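Mandelate racemase/muconate lactonizing enzyme-like protein (Roseovarius sp. TM1035, PDB 3RCY) probably catalyses a magnesium-dependent reaction on an acid substrate through an enolate intermediate, as other enzymes of the mandelate racemase branch of the enolase superfamily do. Local coordinates at residues I220-A225 with L232-P237; E236-P239 with A245-Q248; A267-V272 with A279-A284. All blocks are in the same frame, centred on the assembly; numbering follows the deposited sequence.

Contact 1. Residues I220-A225 with L232-P237; sequences IRLGQA and LWYEEP. With MG (magnesium ion), chain I.
The phenol ring of Y234 is the flat group that meets helix 216-226, and L222 and G223 come to it obliquely. P237, in the loop just after strand 233-235, lies over one face, with CB 3.7 Å above the ring plane, offset toward the rim. On the helix side CA of G223 reaches Y234 CE2 at 3.7 Å, so the ring rests on bare backbone; a CB there would fall too near. The L222 methyl CD2 packs 3.7 Å from Y234 OH. With CG anti to the backbone N (chi1 -173°), the ring extends from the strand to the helix, where OH is hydrogen-bonded to the carbonyl oxygen of A219. This is the return half of a beta-alpha-beta unit, strand 205-208, helix 216-226 and strand 233-235, in the barrel of the enolase superfamily. A leucine in place of Y234 would probably leave the A219 carbonyl without this hydroxyl and open a gap against G223. The next residue, E235, binds the magnesium ion through OE2 at 2.2 Å; E261 and four waters complete its shell. E235 OE1 forms a salt bridge with K166 and accepts hydrogen bonds from Q282 and, weakly, from W233 NE1.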
ATOM      1  N   ILE A 220      13.101   9.761 -16.944  1.00 13.32           N
ATOM      2  CA  ILE A 220      11.721   9.807 -17.435  1.00 12.96           C
ATOM      3  C   ILE A 220      11.579  10.737 -18.650  1.00 13.32           C
ATOM      4  O   ILE A 220      10.937  10.367 -19.633  1.00 13.29           O
ATOM      5  CB  ILE A 220      10.722  10.158 -16.300  1.00 12.94           C
ATOM      6  CG1 ILE A 220      10.693   9.013 -15.267  1.00 11.97           C
ATOM      7  CG2 ILE A 220       9.302  10.418 -16.860  1.00 12.49           C
ATOM      8  CD1 ILE A 220      10.115   9.399 -13.904  1.00 13.09           C
ATOM      9  N   ARG A 221      12.191  11.920 -18.597  1.00 13.55           N
ATOM     10  CA  ARG A 221      12.160  12.833 -19.749  1.00 14.00           C
ATOM     11  C   ARG A 221      12.821  12.223 -20.994  1.00 14.36           C
ATOM     12  O   ARG A 221      12.302  12.356 -22.101  1.00 14.40           O
ATOM     13  CB  ARG A 221      12.794  14.176 -19.410  1.00 14.05           C
ATOM     14  CG  ARG A 221      12.002  14.989 -18.385  1.00 12.88           C
ATOM     15  CD  ARG A 221      12.532  16.417 -18.285  1.00 14.11           C
ATOM     16  NE  ARG A 221      12.623  17.051 -19.597  1.00 13.23           N
ATOM     17  CZ  ARG A 221      13.727  17.580 -20.118  1.00 14.45           C
ATOM     18  NH1 ARG A 221      14.874  17.595 -19.431  1.00 12.92           N
ATOM     19  NH2 ARG A 221      13.673  18.118 -21.329  1.00 12.76           N
ATOM     20  N   LEU A 222      13.953  11.546 -20.807  1.00 14.43           N
ATOM     21  CA  LEU A 222      14.636  10.905 -21.938  1.00 14.89           C
ATOM     22  C   LEU A 222      13.850   9.695 -22.436  1.00 14.48           C
ATOM     23  O   LEU A 222      13.660   9.513 -23.647  1.00 14.06           O
ATOM     24  CB  LEU A 222      16.074  10.508 -21.578  1.00 14.87           C
ATOM     25  CG  LEU A 222      16.824   9.688 -22.640  1.00 18.16           C
ATOM     26  CD1 LEU A 222      17.147  10.535 -23.859  1.00 15.35           C
ATOM     27  CD2 LEU A 222      18.095   9.103 -22.058  1.00 15.38           C
ATOM     28  N   GLY A 223      13.396   8.879 -21.493  1.00 14.76           N
ATOM     29  CA  GLY A 223      12.593   7.699 -21.796  1.00 15.00           C
ATOM     30  C   GLY A 223      11.382   8.005 -22.657  1.00 15.57           C
ATOM     31  O   GLY A 223      11.170   7.356 -23.679  1.00 15.43           O
ATOM     32  N   GLN A 224      10.583   8.998 -22.252  1.00 15.57           N
ATOM     33  CA  GLN A 224       9.360   9.314 -22.980  1.00 15.88           C
ATOM     34  C   GLN A 224       9.627   9.753 -24.432  1.00 15.81           C
ATOM     35  O   GLN A 224       8.833   9.463 -25.326  1.00 15.42           O
ATOM     36  CB  GLN A 224       8.495  10.330 -22.210  1.00 16.85           C
ATOM     37  CG  GLN A 224       9.001  11.768 -22.209  1.00 21.95           C
ATOM     38  CD  GLN A 224       8.182  12.661 -21.284  1.00 18.34           C
ATOM     39  OE1 GLN A 224       7.346  13.446 -21.739  1.00 22.17           O
ATOM     40  NE2 GLN A 224       8.407  12.526 -19.980  1.00 21.69           N
ATOM     41  N   ALA A 225      10.769  10.410 -24.653  1.00 15.53           N
ATOM     42  CA  ALA A 225      11.164  10.894 -25.978  1.00 15.73           C
ATOM     43  C   ALA A 225      11.480   9.773 -26.972  1.00 15.57           C
ATOM     44  O   ALA A 225      11.251   9.923 -28.168  1.00 15.58           O
ATOM     45  CB  ALA A 225      12.352  11.848 -25.860  1.00 15.48           C
ATOM     46  N   LEU A 232      13.398  -2.155 -27.293  1.00 14.08           N
ATOM     47  CA  LEU A 232      13.094  -3.373 -26.540  1.00 13.23           C
ATOM     48  C   LEU A 232      13.363  -3.197 -25.042  1.00 12.53           C
ATOM     49  O   LEU A 232      12.627  -3.725 -24.213  1.00 12.21           O
ATOM     50  CB  LEU A 232      13.854  -4.578 -27.114  1.00 12.51           C
ATOM     51  CG  LEU A 232      13.574  -5.966 -26.510  1.00  9.80           C
ATOM     52  CD1 LEU A 232      13.830  -7.045 -27.520  1.00 12.55           C
ATOM     53  CD2 LEU A 232      14.431  -6.223 -25.257  1.00 12.13           C
ATOM     54  N   TRP A 233      14.430  -2.476 -24.701  1.00 12.01           N
ATOM     55  CA  TRP A 233      14.687  -2.137 -23.303  1.00 11.81           C
ATOM     56  C   TRP A 233      15.378  -0.790 -23.130  1.00 11.05           C
ATOM     57  O   TRP A 233      15.941  -0.241 -24.073  1.00 10.12           O
ATOM     58  CB  TRP A 233      15.427  -3.259 -22.533  1.00 11.97           C
ATOM     59  CG  TRP A 233      16.930  -3.416 -22.768  1.00 12.91           C
ATOM     60  CD1 TRP A 233      17.897  -2.438 -22.719  1.00 12.45           C
ATOM     61  CD2 TRP A 233      17.627  -4.648 -23.017  1.00 12.79           C
ATOM     62  NE1 TRP A 233      19.144  -2.989 -22.952  1.00 13.03           N
ATOM     63  CE2 TRP A 233      19.003  -4.341 -23.134  1.00 12.52           C
ATOM     64  CE3 TRP A 233      17.217  -5.982 -23.161  1.00 12.94           C
ATOM     65  CZ2 TRP A 233      19.970  -5.321 -23.397  1.00 12.91           C
ATOM     66  CZ3 TRP A 233      18.185  -6.958 -23.424  1.00 13.13           C
ATOM     67  CH2 TRP A 233      19.543  -6.616 -23.535  1.00 12.52           C
ATOM     68  N   TYR A 234      15.304  -0.299 -21.897  1.00 11.08           N
ATOM     69  CA  TYR A 234      15.905   0.934 -21.441  1.00 11.42           C
ATOM     70  C   TYR A 234      16.801   0.477 -20.299  1.00 11.75           C
ATOM     71  O   TYR A 234      16.313   0.088 -19.228  1.00 11.81           O
ATOM     72  CB  TYR A 234      14.790   1.867 -20.943  1.00 11.54           C
ATOM     73  CG  TYR A 234      15.152   3.290 -20.569  1.00 11.90           C
ATOM     74  CD1 TYR A 234      16.391   3.861 -20.916  1.00 12.20           C
ATOM     75  CD2 TYR A 234      14.224   4.090 -19.897  1.00 12.08           C
ATOM     76  CE1 TYR A 234      16.686   5.172 -20.582  1.00 11.95           C
ATOM     77  CE2 TYR A 234      14.510   5.396 -19.551  1.00 11.87           C
ATOM     78  CZ  TYR A 234      15.738   5.939 -19.903  1.00 12.34           C
ATOM     79  OH  TYR A 234      16.005   7.244 -19.570  1.00 12.09           O
ATOM     80  N   GLU A 235      18.109   0.491 -20.541  1.00 11.79           N
ATOM     81  CA  GLU A 235      19.074  -0.098 -19.617  1.00 12.27           C
ATOM     82  C   GLU A 235      19.557   0.898 -18.567  1.00 12.63           C
ATOM     83  O   GLU A 235      19.782   2.064 -18.875  1.00 13.60           O
ATOM     84  CB  GLU A 235      20.268  -0.638 -20.408  1.00 12.73           C
ATOM     85  CG  GLU A 235      21.284  -1.418 -19.586  1.00 16.45           C
ATOM     86  CD  GLU A 235      22.167  -2.305 -20.458  1.00 13.49           C
ATOM     87  OE1 GLU A 235      21.746  -2.654 -21.583  1.00 16.85           O
ATOM     88  OE2 GLU A 235      23.274  -2.664 -20.006  1.00 17.07           O
ATOM     89  N   GLU A 236      19.706   0.446 -17.327  1.00 12.44           N
ATOM     90  CA  GLU A 236      20.265   1.295 -16.257  1.00 12.92           C
ATOM     91  C   GLU A 236      19.874   2.780 -16.403  1.00 12.38           C
ATOM     92  O   GLU A 236      20.734   3.635 -16.599  1.00 12.33           O
ATOM     93  CB  GLU A 236      21.793   1.171 -16.229  1.00 13.41           C
ATOM     94  CG  GLU A 236      22.315  -0.193 -15.777  1.00 16.03           C
ATOM     95  CD  GLU A 236      23.697  -0.080 -15.153  1.00 13.72           C
ATOM     96  OE1 GLU A 236      24.631   0.371 -15.858  1.00 16.20           O
ATOM     97  OE2 GLU A 236      23.842  -0.423 -13.952  1.00 16.32           O
ATOM     98  N   PRO A 237      18.573   3.096 -16.327  1.00 12.26           N
ATOM     99  CA  PRO A 237      18.209   4.509 -16.552  1.00 12.50           C
ATOM    100  C   PRO A 237      18.717   5.459 -15.452  1.00 12.24           C
ATOM    101  O   PRO A 237      18.862   6.667 -15.689  1.00 12.32           O
ATOM    102  CB  PRO A 237      16.676   4.478 -16.564  1.00 12.49           C
ATOM    103  CG  PRO A 237      16.308   3.204 -15.836  1.00 16.33           C
ATOM    104  CD  PRO A 237      17.390   2.230 -16.168  1.00 12.05           C
TER
HETATM  105 MG    MG I 500      25.262  -1.725 -19.791  1.00 19.29          MG
HETATM  106  O   HOH W   1      24.722   0.179 -18.577  1.00 15.77           O
HETATM  107  O   HOH W   2      24.824  -0.411 -21.541  1.00 17.31           O
HETATM  108  O   HOH W   3      26.414  -3.189 -21.214  1.00 14.52           O
HETATM  109  O   HOH W   4      27.274  -0.723 -19.303  1.00 25.56           O

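Contact 2. Residues E236-P239 with A245-Q248; sequences EPVP and AMAQ
M246 reaches from helix 243-252 into the loop that follows strand 233-235 and packs there against P237 and V238. The close part of the contact is the pair V238 and M246, whose side chains run obliquely to one another. The V238 methyl CG2 sits over the root of the methionine, 3.7 Å from M246 CB and 3.8 Å from M246 CA, and it meets the far end as well, with M246 CE also 3.8 Å from V238 CG2. One methyl thus touches both ends of the methionine, because the chain leaves the helix with CG anti to the backbone N (chi1 -167°) and then bends at its last torsion (chi3 -77°), which swings CE back toward the loop. The P237 ring lies across the methionine at about a right angle and is held less closely: P237 CD is 4.0 Å from M246 CE, and P237 CG is 4.2 Å from M246 CG.

Looser still are the margins. The nearest atom of A245 to V238 CG2 is its carbonyl carbon, A245 C, at 4.4 Å, and CA of E236 stands 4.3 Å from M246 CE. These margins are not a solvent face, since all five touching residues are buried: V257 and T259 of the neighbouring strand 257-259 also pack on M246, and N305 of a second subunit packs on V238 and A245.

E236 turns its CB away from the helix. No hydrogen bond crosses between loop and helix, which implies that they are held together by the fit of apolar side chains, while the carboxylate of E236 is engaged, away from the helix, by a salt bridge to R262 and by a water bound to the magnesium ion.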
ATOM      1  N   GLU A 236      19.706   0.446 -17.327  1.00 12.44           N
ATOM      2  CA  GLU A 236      20.265   1.295 -16.257  1.00 12.92           C
ATOM      3  C   GLU A 236      19.874   2.780 -16.403  1.00 12.38           C
ATOM      4  O   GLU A 236      20.734   3.635 -16.599  1.00 12.33           O
ATOM      5  CB  GLU A 236      21.793   1.171 -16.229  1.00 13.41           C
ATOM      6  CG  GLU A 236      22.315  -0.193 -15.777  1.00 16.03           C
ATOM      7  CD  GLU A 236      23.697  -0.080 -15.153  1.00 13.72           C
ATOM      8  OE1 GLU A 236      24.631   0.371 -15.858  1.00 16.20           O
ATOM      9  OE2 GLU A 236      23.842  -0.423 -13.952  1.00 16.32           O
ATOM     10  N   PRO A 237      18.573   3.096 -16.327  1.00 12.26           N
ATOM     11  CA  PRO A 237      18.209   4.509 -16.552  1.00 12.50           C
ATOM     12  C   PRO A 237      18.717   5.459 -15.452  1.00 12.24           C
ATOM     13  O   PRO A 237      18.862   6.667 -15.689  1.00 12.32           O
ATOM     14  CB  PRO A 237      16.676   4.478 -16.564  1.00 12.49           C
ATOM     15  CG  PRO A 237      16.308   3.204 -15.836  1.00 16.33           C
ATOM     16  CD  PRO A 237      17.390   2.230 -16.168  1.00 12.05           C
ATOM     17  N   VAL A 238      18.973   4.902 -14.271  1.00 11.57           N
ATOM     18  CA  VAL A 238      19.419   5.653 -13.099  1.00 11.84           C
ATOM     19  C   VAL A 238      20.595   4.898 -12.472  1.00 12.41           C
ATOM     20  O   VAL A 238      20.821   3.745 -12.818  1.00 13.29           O
ATOM     21  CB  VAL A 238      18.271   5.841 -12.055  1.00 11.61           C
ATOM     22  CG1 VAL A 238      17.154   6.704 -12.627  1.00 13.92           C
ATOM     23  CG2 VAL A 238      17.728   4.494 -11.559  1.00 13.09           C
ATOM     24  N   PRO A 239      21.363   5.543 -11.567  1.00 12.83           N
ATOM     25  CA  PRO A 239      22.463   4.818 -10.908  1.00 12.48           C
ATOM     26  C   PRO A 239      21.972   3.580 -10.142  1.00 12.62           C
ATOM     27  O   PRO A 239      20.803   3.524  -9.763  1.00 13.16           O
ATOM     28  CB  PRO A 239      23.038   5.857  -9.944  1.00 12.49           C
ATOM     29  CG  PRO A 239      22.703   7.188 -10.597  1.00 12.43           C
ATOM     30  CD  PRO A 239      21.345   6.973 -11.191  1.00 12.26           C
ATOM     31  N   ALA A 245      14.002   4.435  -6.937  1.00 11.49           N
ATOM     32  CA  ALA A 245      14.111   5.395  -8.034  1.00 11.09           C
ATOM     33  C   ALA A 245      13.943   4.704  -9.377  1.00 11.19           C
ATOM     34  O   ALA A 245      13.298   5.238 -10.270  1.00 11.27           O
ATOM     35  CB  ALA A 245      15.441   6.153  -7.972  1.00 10.40           C
ATOM     36  N   MET A 246      14.513   3.509  -9.522  1.00 11.08           N
ATOM     37  CA  MET A 246      14.397   2.798 -10.788  1.00 11.31           C
ATOM     38  C   MET A 246      12.971   2.311 -11.053  1.00 10.97           C
ATOM     39  O   MET A 246      12.509   2.338 -12.201  1.00 10.72           O
ATOM     40  CB  MET A 246      15.394   1.640 -10.885  1.00 12.23           C
ATOM     41  CG  MET A 246      15.504   1.101 -12.313  1.00 13.15           C
ATOM     42  SD  MET A 246      16.738  -0.184 -12.495  1.00 13.31           S
ATOM     43  CE  MET A 246      18.236   0.819 -12.499  1.00 12.82           C
ATOM     44  N   ALA A 247      12.278   1.881  -9.999  1.00 10.71           N
ATOM     45  CA  ALA A 247      10.883   1.467 -10.129  1.00 11.54           C
ATOM     46  C   ALA A 247      10.007   2.648 -10.536  1.00 12.35           C
ATOM     47  O   ALA A 247       9.037   2.469 -11.271  1.00 12.44           O
ATOM     48  CB  ALA A 247      10.377   0.835  -8.839  1.00 11.03           C
ATOM     49  N   GLN A 248      10.350   3.848 -10.058  1.00 13.01           N
ATOM     50  CA  GLN A 248       9.654   5.060 -10.487  1.00 13.94           C
ATOM     51  C   GLN A 248       9.794   5.285 -11.990  1.00 13.64           C
ATOM     52  O   GLN A 248       8.806   5.604 -12.663  1.00 13.05           O
ATOM     53  CB  GLN A 248      10.152   6.286  -9.733  1.00 15.13           C
ATOM     54  CG  GLN A 248       9.622   6.424  -8.317  1.00 21.56           C
ATOM     55  CD  GLN A 248      10.215   7.628  -7.617  1.00 16.87           C
ATOM     56  OE1 GLN A 248      11.370   7.609  -7.179  1.00 21.73           O
ATOM     57  NE2 GLN A 248       9.428   8.693  -7.516  1.00 22.47           N
TER

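Contact 3. Residues A267-V272 with A279-A284; sequences AEFAPV and AILQPA. With RIB (alpha-D-ribofuranose), chain L; RIB (alpha-D-ribofuranose), chain M.
F269 projects from helix 266-274 toward L281 and P283, and both come obliquely to its ring, L281 beside CD1 and P283 beside CZ. F269 and L281 slide past each other in opposite senses, and the leucine methyl CD1 stands 4.0 Å from F269 CD1. The P283 side chain runs at about a right angle to the phenylalanine, with its CB 3.5 Å from F269 CZ at the far end of the ring. Holding CG anti to the carbonyl carbon (chi1 -79°), F269 lets its ring span both partners. One turn further on, V272 also runs counter to L281 and sets its CG1 3.9 Å from L281 CD2, a methyl that touches the F269 ring too. V297 of helix 290-302 also packs on F269 and L281.

Other parts of the helix surface meet the two sugars. The carbonyl oxygen of A267 accepts a hydrogen bond from O5 of one ribofuranose at 2.8 Å, and E268 OE1 takes a weak one from O2 of the other; E268 OE2 forms a salt bridge with R86 of a neighbouring subunit. Such helix-on-strand packing is characteristic of a beta-alpha-beta unit in the enolase-superfamily barrel, here 257-259, 266-274 and 280-281.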
ATOM      1  N   ALA A 267      20.560 -11.238  -3.036  1.00 11.38           N
ATOM      2  CA  ALA A 267      20.110 -10.237  -2.047  1.00 11.74           C
ATOM      3  C   ALA A 267      19.847  -8.868  -2.681  1.00 11.85           C
ATOM      4  O   ALA A 267      19.087  -8.072  -2.139  1.00 12.05           O
ATOM      5  CB  ALA A 267      21.113 -10.106  -0.886  1.00 11.67           C
ATOM      6  N   GLU A 268      20.478  -8.597  -3.823  1.00 12.10           N
ATOM      7  CA  GLU A 268      20.260  -7.334  -4.541  1.00 12.22           C
ATOM      8  C   GLU A 268      19.295  -7.482  -5.705  1.00 12.43           C
ATOM      9  O   GLU A 268      18.547  -6.557  -6.005  1.00 12.40           O
ATOM     10  CB  GLU A 268      21.592  -6.738  -5.014  1.00 12.88           C
ATOM     11  CG  GLU A 268      22.393  -6.167  -3.853  1.00 13.67           C
ATOM     12  CD  GLU A 268      23.706  -5.498  -4.257  1.00 13.92           C
ATOM     13  OE1 GLU A 268      24.005  -5.354  -5.464  1.00 13.59           O
ATOM     14  OE2 GLU A 268      24.447  -5.104  -3.333  1.00 14.29           O
ATOM     15  N   PHE A 269      19.308  -8.643  -6.361  1.00 11.89           N
ATOM     16  CA  PHE A 269      18.396  -8.857  -7.484  1.00 12.78           C
ATOM     17  C   PHE A 269      16.950  -9.057  -7.041  1.00 13.85           C
ATOM     18  O   PHE A 269      16.024  -8.618  -7.726  1.00 14.34           O
ATOM     19  CB  PHE A 269      18.869 -10.002  -8.374  1.00 12.29           C
ATOM     20  CG  PHE A 269      19.965  -9.602  -9.313  1.00 12.64           C
ATOM     21  CD1 PHE A 269      19.673  -8.904 -10.485  1.00 12.64           C
ATOM     22  CD2 PHE A 269      21.297  -9.874  -9.003  1.00 12.64           C
ATOM     23  CE1 PHE A 269      20.701  -8.494 -11.349  1.00 12.67           C
ATOM     24  CE2 PHE A 269      22.330  -9.481  -9.857  1.00 12.81           C
ATOM     25  CZ  PHE A 269      22.028  -8.785 -11.035  1.00 12.73           C
ATOM     26  N   ALA A 270      16.761  -9.689  -5.885  1.00 13.79           N
ATOM     27  CA  ALA A 270      15.412  -9.931  -5.371  1.00 14.65           C
ATOM     28  C   ALA A 270      14.576  -8.647  -5.195  1.00 14.04           C
ATOM     29  O   ALA A 270      13.440  -8.595  -5.671  1.00 14.36           O
ATOM     30  CB  ALA A 270      15.459 -10.748  -4.073  1.00 15.34           C
ATOM     31  N   PRO A 271      15.124  -7.615  -4.518  1.00 13.56           N
ATOM     32  CA  PRO A 271      14.375  -6.360  -4.381  1.00 13.18           C
ATOM     33  C   PRO A 271      14.078  -5.650  -5.708  1.00 12.84           C
ATOM     34  O   PRO A 271      13.027  -5.020  -5.835  1.00 13.19           O
ATOM     35  CB  PRO A 271      15.291  -5.493  -3.511  1.00 13.56           C
ATOM     36  CG  PRO A 271      16.097  -6.476  -2.726  1.00 14.91           C
ATOM     37  CD  PRO A 271      16.349  -7.597  -3.693  1.00 13.91           C
ATOM     38  N   VAL A 272      14.984  -5.750  -6.678  1.00 12.47           N
ATOM     39  CA  VAL A 272      14.758  -5.184  -8.013  1.00 12.22           C
ATOM     40  C   VAL A 272      13.479  -5.772  -8.629  1.00 12.64           C
ATOM     41  O   VAL A 272      12.647  -5.042  -9.169  1.00 12.90           O
ATOM     42  CB  VAL A 272      15.981  -5.413  -8.931  1.00 11.86           C
ATOM     43  CG1 VAL A 272      15.648  -5.116 -10.393  1.00 13.68           C
ATOM     44  CG2 VAL A 272      17.175  -4.550  -8.468  1.00 13.99           C
ATOM     45  N   ALA A 279      12.384  -5.364 -15.547  1.00 12.16           N
ATOM     46  CA  ALA A 279      11.758  -6.535 -16.149  1.00 11.78           C
ATOM     47  C   ALA A 279      12.810  -7.492 -16.708  1.00 11.80           C
ATOM     48  O   ALA A 279      12.529  -8.662 -16.958  1.00 12.00           O
ATOM     49  CB  ALA A 279      10.820  -6.091 -17.264  1.00 11.51           C
ATOM     50  N   ILE A 280      14.019  -6.976 -16.912  1.00 11.74           N
ATOM     51  CA  ILE A 280      15.112  -7.736 -17.525  1.00 11.62           C
ATOM     52  C   ILE A 280      16.370  -7.608 -16.664  1.00 11.87           C
ATOM     53  O   ILE A 280      16.817  -6.497 -16.380  1.00 12.27           O
ATOM     54  CB  ILE A 280      15.368  -7.256 -18.979  1.00 11.33           C
ATOM     55  CG1 ILE A 280      14.138  -7.560 -19.861  1.00  9.72           C
ATOM     56  CG2 ILE A 280      16.649  -7.892 -19.565  1.00  9.37           C
ATOM     57  CD1 ILE A 280      13.971  -6.636 -21.088  1.00 11.22           C
ATOM     58  N   LEU A 281      16.922  -8.744 -16.240  1.00 11.18           N
ATOM     59  CA  LEU A 281      18.067  -8.739 -15.330  1.00 11.17           C
ATOM     60  C   LEU A 281      19.355  -9.046 -16.076  1.00 11.08           C
ATOM     61  O   LEU A 281      19.424 -10.021 -16.818  1.00 11.18           O
ATOM     62  CB  LEU A 281      17.866  -9.737 -14.173  1.00 10.58           C
ATOM     63  CG  LEU A 281      16.592  -9.574 -13.328  1.00 15.29           C
ATOM     64  CD1 LEU A 281      16.536 -10.601 -12.192  1.00 10.04           C
ATOM     65  CD2 LEU A 281      16.411  -8.142 -12.782  1.00 10.09           C
ATOM     66  N   GLN A 282      20.374  -8.217 -15.852  1.00 11.09           N
ATOM     67  CA  GLN A 282      21.624  -8.294 -16.604  1.00 11.62           C
ATOM     68  C   GLN A 282      22.840  -8.478 -15.693  1.00 12.36           C
ATOM     69  O   GLN A 282      23.750  -7.638 -15.687  1.00 12.40           O
ATOM     70  CB  GLN A 282      21.794  -7.030 -17.456  1.00 11.94           C
ATOM     71  CG  GLN A 282      20.596  -6.714 -18.356  1.00 10.66           C
ATOM     72  CD  GLN A 282      20.682  -5.329 -18.952  1.00 12.62           C
ATOM     73  OE1 GLN A 282      20.782  -4.329 -18.230  1.00 10.92           O
ATOM     74  NE2 GLN A 282      20.637  -5.255 -20.278  1.00 11.14           N
ATOM     75  N   PRO A 283      22.873  -9.579 -14.917  1.00 12.39           N
ATOM     76  CA  PRO A 283      24.026  -9.715 -14.038  1.00 12.09           C
ATOM     77  C   PRO A 283      25.286  -9.971 -14.849  1.00 12.20           C
ATOM     78  O   PRO A 283      25.230 -10.567 -15.937  1.00 11.44           O
ATOM     79  CB  PRO A 283      23.700 -10.956 -13.218  1.00 12.33           C
ATOM     80  CG  PRO A 283      22.877 -11.818 -14.174  1.00 10.11           C
ATOM     81  CD  PRO A 283      22.043 -10.802 -14.949  1.00 12.61           C
ATOM     82  N   ALA A 284      26.404  -9.469 -14.342  1.00 11.66           N
ATOM     83  CA  ALA A 284      27.699  -9.924 -14.812  1.00 12.05           C
ATOM     84  C   ALA A 284      28.079 -11.092 -13.910  1.00 12.13           C
ATOM     85  O   ALA A 284      28.336 -10.898 -12.716  1.00 12.22           O
ATOM     86  CB  ALA A 284      28.729  -8.794 -14.708  1.00 11.64           C
TER
HETATM   87  O5  RIB L 505      20.611  -6.894  -0.046  1.00 51.35           O
HETATM   88  C5  RIB L 505      20.082  -5.588  -0.297  1.00 50.87           C
HETATM   89  C4  RIB L 505      21.035  -4.570   0.303  1.00 51.00           C
HETATM   90  O4  RIB L 505      20.412  -3.953   1.429  1.00 50.85           O
HETATM   91  C3  RIB L 505      22.289  -5.264   0.795  1.00 50.90           C
HETATM   92  O3  RIB L 505      23.416  -4.811   0.022  1.00 51.00           O
HETATM   93  C2  RIB L 505      22.370  -4.954   2.283  1.00 50.83           C
HETATM   94  O2  RIB L 505      23.629  -4.396   2.638  1.00 51.19           O
HETATM   95  C1  RIB L 505      21.284  -3.927   2.558  1.00 51.22           C
HETATM   96  O1  RIB L 505      20.553  -4.205   3.767  1.00 50.78           O
HETATM   97  O5  RIB M 433      21.777   0.746  -1.556  1.00 51.74           O
HETATM   98  C5  RIB M 433      20.817  -0.278  -1.837  1.00 51.69           C
HETATM   99  C4  RIB M 433      21.472  -1.297  -2.752  1.00 51.71           C
HETATM  100  O4  RIB M 433      20.494  -1.917  -3.583  1.00 51.68           O
HETATM  101  C3  RIB M 433      22.450  -0.634  -3.698  1.00 51.70           C
HETATM  102  O3  RIB M 433      23.770  -0.775  -3.204  1.00 51.94           O
HETATM  103  C2  RIB M 433      22.334  -1.400  -4.984  1.00 51.71           C
HETATM  104  O2  RIB M 433      23.393  -2.348  -5.072  1.00 51.95           O
HETATM  105  C1  RIB M 433      21.007  -2.127  -4.901  1.00 51.95           C
HETATM  106  O1  RIB M 433      20.109  -1.608  -5.890  1.00 51.41           O

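How the contacts relate
The three contacts follow one another along the barrel domain in chain order. Contacts 1 and 2 have centres 9 Å apart and share E236 and P237, so the residues just after strand 233-235 open the loop to helix 243-252. Contact 3 comes later, its centre 18 Å from that of contact 1 and 12 Å from that of contact 2. Contacts 1 and 3 reach the same sheet, where strand 257-259 lies between 233-235 and 280-281, and meet where W233 packs on I280 and Q282. Both are helix-on-strand packings of the barrel, with contact 2 joining the intervening loop to its helix; E235 at contact 1 binds the magnesium ion.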